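Local coordinates for hypothetical protein ybgI (Escherichia coli, Escherichia coli O157:H7, PDB 1NMO) that forms a ring-shaped hexamer with a dinuclear metal site in each subunit and may help degrade radiation-damaged nucleotides, at residues G214-S227 with D235-A247. Residues are numbered along the deposited sequence; the frame is centred on the assembly and turned at random.
Sequences GHHATERGGIRALS and DLDVTFIDIPNPA. With FE (Fe (III) ion), chain G; FE (Fe (III) ion), chain H.
His-216 and Asp-242 make the tight centre of this contact: NE2 donates a hydrogen bond to OD1 (2.7 Å). OD1 lies in the imidazole plane, while NE2 meets it on the syn side, 26° out of the carboxylate plane. CG of His-216 stands anti to the backbone N (chi1 175°), which carries the ring across to the C-terminal tail, where the backbone N of Asn-245 covers one face. A water joins ND1 to Asn-245 ND2, an amide also bonded to Glu-197 O of the second subunit. Next door, the terminal carboxylate of Ala-247 receives two backbone N-H groups from the start of the weakly bonded turn 215-218, His-215 N on O (2.8 Å) and His-216 N on OXT (2.9 Å).

Buried packing continues where residues 221-227 run nearly antiparallel to strand 237-240: Ile-223 CD1 meets Phe-240 CD1 at 3.5 Å, and Ser-227 CB rests on Val-238 CG1. The partly exposed side is looser. Arg-224 CB lies over one face of Phe-240 (4.1 Å to the centroid), and Arg-220 NH1 makes a weak hydrogen bond within a salt bridge to Asp-242 OD2 (3.3 Å), its NE and NH2 holding Ala-217 O and NH2 also Leu-150 O.

His-215, its ND1 bonded to Glu-194, binds one iron through NE2, and the Glu-219 carboxylate bridges both; with His-63, His-64 and Asp-101 they form the dinuclear metal site of this NIF3-family protein.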
loop_
_atom_site.group_PDB
_atom_site.type_symbol
_atom_site.label_atom_id
_atom_site.label_comp_id
_atom_site.label_asym_id
_atom_site.label_seq_id
_atom_site.Cartn_x
_atom_site.Cartn_y
_atom_site.Cartn_z
ATOM N N GLY A 214 -1.830 -18.328 17.230
ATOM C CA GLY A 214 -1.780 -18.995 15.938
ATOM C C GLY A 214 -1.831 -20.500 16.038
ATOM O O GLY A 214 -1.109 -21.081 16.827
ATOM N N HIS A 215 -2.640 -21.170 15.224
ATOM C CA HIS A 215 -2.702 -22.631 15.312
ATOM C C HIS A 215 -1.432 -23.299 14.815
ATOM O O HIS A 215 -0.765 -24.123 15.525
ATOM C CB HIS A 215 -3.867 -23.198 14.513
ATOM C CG HIS A 215 -4.139 -24.627 14.843
ATOM N ND1 HIS A 215 -5.401 -25.107 15.147
ATOM C CD2 HIS A 215 -3.320 -25.700 14.853
ATOM C CE1 HIS A 215 -5.354 -26.421 15.307
ATOM N NE2 HIS A 215 -4.096 -26.803 15.138
ATOM N N HIS A 216 -1.138 -23.034 13.548
ATOM C CA HIS A 216 0.122 -23.556 12.977
ATOM C C HIS A 216 1.389 -23.053 13.741
ATOM O O HIS A 216 2.337 -23.840 14.007
ATOM C CB HIS A 216 0.262 -23.101 11.552
ATOM C CG HIS A 216 1.561 -23.500 10.943
ATOM N ND1 HIS A 216 1.717 -24.675 10.214
ATOM C CD2 HIS A 216 2.758 -22.861 10.912
ATOM C CE1 HIS A 216 2.960 -24.734 9.757
ATOM N NE2 HIS A 216 3.611 -23.648 10.162
ATOM N N ALA A 217 1.414 -21.752 14.049
ATOM C CA ALA A 217 2.507 -21.120 14.763
ATOM C C ALA A 217 2.857 -21.844 16.087
ATOM O O ALA A 217 4.029 -22.030 16.407
ATOM C CB ALA A 217 2.133 -19.616 15.020
ATOM N N THR A 218 1.855 -22.327 16.812
ATOM C CA THR A 218 2.083 -23.011 18.060
ATOM C C THR A 218 2.278 -24.530 18.004
ATOM O O THR A 218 2.642 -25.157 19.054
ATOM C CB THR A 218 0.956 -22.672 19.076
ATOM O OG1 THR A 218 -0.325 -23.123 18.562
ATOM C CG2 THR A 218 0.904 -21.088 19.301
ATOM N N GLU A 219 2.128 -25.129 16.806
ATOM C CA GLU A 219 2.269 -26.579 16.695
ATOM C C GLU A 219 3.374 -27.023 15.736
ATOM O O GLU A 219 3.259 -28.025 14.969
ATOM C CB GLU A 219 0.909 -27.231 16.378
ATOM C CG GLU A 219 -0.032 -26.931 17.553
ATOM C CD GLU A 219 -1.239 -27.805 17.562
ATOM O OE1 GLU A 219 -1.580 -28.325 16.449
ATOM O OE2 GLU A 219 -1.843 -27.968 18.653
ATOM N N ARG A 220 4.430 -26.209 15.754
ATOM C CA ARG A 220 5.600 -26.580 15.034
ATOM C C ARG A 220 6.487 -27.220 16.153
ATOM O O ARG A 220 7.230 -28.162 15.903
ATOM C CB ARG A 220 6.274 -25.349 14.485
ATOM C CG ARG A 220 5.607 -24.749 13.306
ATOM C CD ARG A 220 6.311 -23.429 13.025
ATOM N NE ARG A 220 5.992 -22.448 14.090
ATOM C CZ ARG A 220 6.359 -21.167 14.052
ATOM N NH1 ARG A 220 7.063 -20.698 13.024
ATOM N NH2 ARG A 220 5.995 -20.357 15.022
ATOM N N GLY A 221 6.371 -26.755 17.400
ATOM C CA GLY A 221 7.301 -27.306 18.394
ATOM C C GLY A 221 7.480 -28.817 18.477
ATOM O O GLY A 221 8.604 -29.312 18.401
ATOM N N GLY A 222 6.366 -29.537 18.648
ATOM C CA GLY A 222 6.338 -31.002 18.796
ATOM C C GLY A 222 6.895 -31.850 17.676
ATOM O O GLY A 222 7.794 -32.678 17.873
ATOM N N ILE A 223 6.357 -31.663 16.482
ATOM C CA ILE A 223 6.833 -32.461 15.353
ATOM C C ILE A 223 8.299 -32.123 15.072
ATOM O O ILE A 223 9.085 -32.976 14.626
ATOM C CB ILE A 223 5.904 -32.217 14.117
ATOM C CG1 ILE A 223 6.244 -33.152 13.002
ATOM C CG2 ILE A 223 5.981 -30.774 13.695
ATOM C CD1 ILE A 223 7.451 -32.619 12.274
ATOM N N ARG A 224 8.674 -30.866 15.324
ATOM C CA ARG A 224 10.060 -30.479 15.158
ATOM C C ARG A 224 10.867 -31.219 16.219
ATOM O O ARG A 224 11.842 -31.899 15.919
ATOM C CB ARG A 224 10.267 -28.933 15.295
ATOM C CG ARG A 224 11.798 -28.515 14.982
ATOM C CD ARG A 224 11.952 -26.964 14.673
ATOM N NE ARG A 224 11.202 -26.272 15.678
ATOM C CZ ARG A 224 10.409 -25.233 15.529
ATOM N NH1 ARG A 224 10.227 -24.668 14.344
ATOM N NH2 ARG A 224 9.781 -24.813 16.645
ATOM N N ALA A 225 10.455 -31.125 17.475
ATOM C CA ALA A 225 11.238 -31.810 18.497
ATOM C C ALA A 225 11.348 -33.302 18.178
ATOM O O ALA A 225 12.432 -33.858 18.275
ATOM C CB ALA A 225 10.614 -31.617 19.885
ATOM N N LEU A 226 10.253 -33.934 17.753
ATOM C CA LEU A 226 10.288 -35.364 17.493
ATOM C C LEU A 226 11.230 -35.693 16.354
ATOM O O LEU A 226 11.963 -36.696 16.369
ATOM C CB LEU A 226 8.841 -35.865 17.234
ATOM C CG LEU A 226 8.698 -37.312 16.703
ATOM C CD1 LEU A 226 9.012 -38.314 17.822
ATOM C CD2 LEU A 226 7.266 -37.543 16.204
ATOM N N SER A 227 11.272 -34.817 15.362
ATOM C CA SER A 227 12.154 -35.058 14.186
ATOM C C SER A 227 13.623 -35.065 14.608
ATOM O O SER A 227 14.413 -35.832 14.054
ATOM C CB SER A 227 11.950 -33.975 13.107
ATOM O OG SER A 227 10.594 -33.922 12.709
ATOM N N ASP A 235 19.290 -43.857 12.727
ATOM C CA ASP A 235 20.145 -43.526 11.579
ATOM C C ASP A 235 19.371 -42.950 10.394
ATOM O O ASP A 235 19.929 -42.667 9.295
ATOM C CB ASP A 235 20.954 -44.777 11.163
ATOM C CG ASP A 235 21.790 -45.346 12.356
ATOM O OD1 ASP A 235 22.515 -44.514 13.038
ATOM O OD2 ASP A 235 21.718 -46.602 12.618
ATOM N N LEU A 236 18.084 -42.741 10.661
ATOM C CA LEU A 236 17.138 -42.206 9.691
ATOM C C LEU A 236 17.529 -40.788 9.368
ATOM O O LEU A 236 18.053 -40.103 10.214
ATOM C CB LEU A 236 15.743 -42.186 10.291
ATOM C CG LEU A 236 15.109 -43.528 10.618
ATOM C CD1 LEU A 236 13.822 -43.262 11.370
ATOM C CD2 LEU A 236 14.895 -44.367 9.330
ATOM N N ASP A 237 17.264 -40.334 8.151
ATOM C CA ASP A 237 17.558 -38.967 7.804
ATOM C C ASP A 237 16.185 -38.199 7.895
ATOM O O ASP A 237 15.397 -38.273 6.946
ATOM C CB ASP A 237 18.126 -38.944 6.371
ATOM C CG ASP A 237 18.227 -37.531 5.798
ATOM O OD1 ASP A 237 18.434 -36.607 6.613
ATOM O OD2 ASP A 237 18.138 -37.316 4.547
ATOM N N VAL A 238 15.913 -37.461 8.983
ATOM C CA VAL A 238 14.644 -36.761 9.121
ATOM C C VAL A 238 14.762 -35.262 8.934
ATOM O O VAL A 238 15.605 -34.627 9.581
ATOM C CB VAL A 238 14.033 -37.053 10.493
ATOM C CG1 VAL A 238 12.576 -36.613 10.510
ATOM C CG2 VAL A 238 14.106 -38.581 10.769
ATOM N N THR A 239 13.936 -34.665 8.050
ATOM C CA THR A 239 14.009 -33.226 7.779
ATOM C C THR A 239 12.648 -32.577 8.040
ATOM O O THR A 239 11.696 -32.816 7.320
ATOM C CB THR A 239 14.364 -32.965 6.276
ATOM O OG1 THR A 239 15.596 -33.618 5.942
ATOM C CG2 THR A 239 14.571 -31.472 5.993
ATOM N N PHE A 240 12.556 -31.736 9.061
ATOM C CA PHE A 240 11.318 -31.005 9.377
ATOM C C PHE A 240 11.119 -29.788 8.454
ATOM O O PHE A 240 11.994 -28.917 8.407
ATOM C CB PHE A 240 11.357 -30.492 10.810
ATOM C CG PHE A 240 10.289 -29.474 11.124
ATOM C CD1 PHE A 240 8.955 -29.762 10.917
ATOM C CD2 PHE A 240 10.623 -28.205 11.602
ATOM C CE1 PHE A 240 7.970 -28.803 11.167
ATOM C CE2 PHE A 240 9.611 -27.250 11.851
ATOM C CZ PHE A 240 8.300 -27.553 11.626
ATOM N N ILE A 241 9.995 -29.734 7.721
ATOM C CA ILE A 241 9.685 -28.597 6.827
ATOM C C ILE A 241 8.532 -27.747 7.366
ATOM O O ILE A 241 7.416 -28.280 7.573
ATOM C CB ILE A 241 9.288 -29.087 5.430
ATOM C CG1 ILE A 241 10.424 -29.928 4.885
ATOM C CG2 ILE A 241 9.092 -27.880 4.462
ATOM C CD1 ILE A 241 10.305 -30.205 3.382
ATOM N N ASP A 242 8.783 -26.462 7.635
ATOM C CA ASP A 242 7.754 -25.547 8.132
ATOM C C ASP A 242 7.056 -24.836 6.923
ATOM O O ASP A 242 7.595 -23.896 6.366
ATOM C CB ASP A 242 8.407 -24.499 9.050
ATOM C CG ASP A 242 7.390 -23.426 9.586
ATOM O OD1 ASP A 242 6.171 -23.514 9.297
ATOM O OD2 ASP A 242 7.822 -22.485 10.314
ATOM N N ILE A 243 5.868 -25.280 6.495
ATOM C CA ILE A 243 5.170 -24.568 5.409
ATOM C C ILE A 243 4.154 -23.742 6.132
ATOM O O ILE A 243 3.227 -24.254 6.723
ATOM C CB ILE A 243 4.542 -25.504 4.510
ATOM C CG1 ILE A 243 5.656 -26.574 4.224
ATOM C CG2 ILE A 243 3.856 -24.693 3.262
ATOM C CD1 ILE A 243 5.477 -27.522 2.984
ATOM N N PRO A 244 4.356 -22.409 6.091
ATOM C CA PRO A 244 3.580 -21.363 6.704
ATOM C C PRO A 244 2.106 -21.416 6.426
ATOM O O PRO A 244 1.671 -21.570 5.271
ATOM C CB PRO A 244 4.273 -20.091 6.193
ATOM C CG PRO A 244 5.745 -20.543 6.112
ATOM C CD PRO A 244 5.476 -21.836 5.318
ATOM N N ASN A 245 1.344 -21.277 7.496
ATOM C CA ASN A 245 -0.110 -21.289 7.475
ATOM C C ASN A 245 -0.422 -20.107 8.447
ATOM O O ASN A 245 0.131 -20.065 9.572
ATOM C CB ASN A 245 -0.586 -22.654 7.999
ATOM C CG ASN A 245 -2.130 -22.761 8.088
ATOM O OD1 ASN A 245 -2.833 -21.726 8.264
ATOM N ND2 ASN A 245 -2.664 -24.003 8.007
ATOM N N PRO A 246 -1.253 -19.097 8.039
ATOM C CA PRO A 246 -1.497 -17.986 9.007
ATOM C C PRO A 246 -2.455 -18.243 10.129
ATOM O O PRO A 246 -2.448 -17.508 11.171
ATOM C CB PRO A 246 -2.004 -16.834 8.138
ATOM C CG PRO A 246 -2.670 -17.572 6.969
ATOM C CD PRO A 246 -1.603 -18.698 6.681
ATOM N N ALA A 247 -3.236 -19.309 9.985
ATOM C CA ALA A 247 -4.242 -19.619 10.970
ATOM C C ALA A 247 -3.669 -20.248 12.262
ATOM O O ALA A 247 -4.355 -20.105 13.304
ATOM C CB ALA A 247 -5.323 -20.565 10.322
ATOM O OXT ALA A 247 -2.560 -20.879 12.199
HETATM FE FE FE G . -3.737 -28.897 15.908
HETATM FE FE FE H . -2.777 -30.054 18.693
HETATM O O HOH W 1 -0.412 -25.837 8.660
HETATM O O HOH W 2 -0.123 -19.892 12.820
HETATM O O HOH W 3 -4.084 -29.222 20.491
#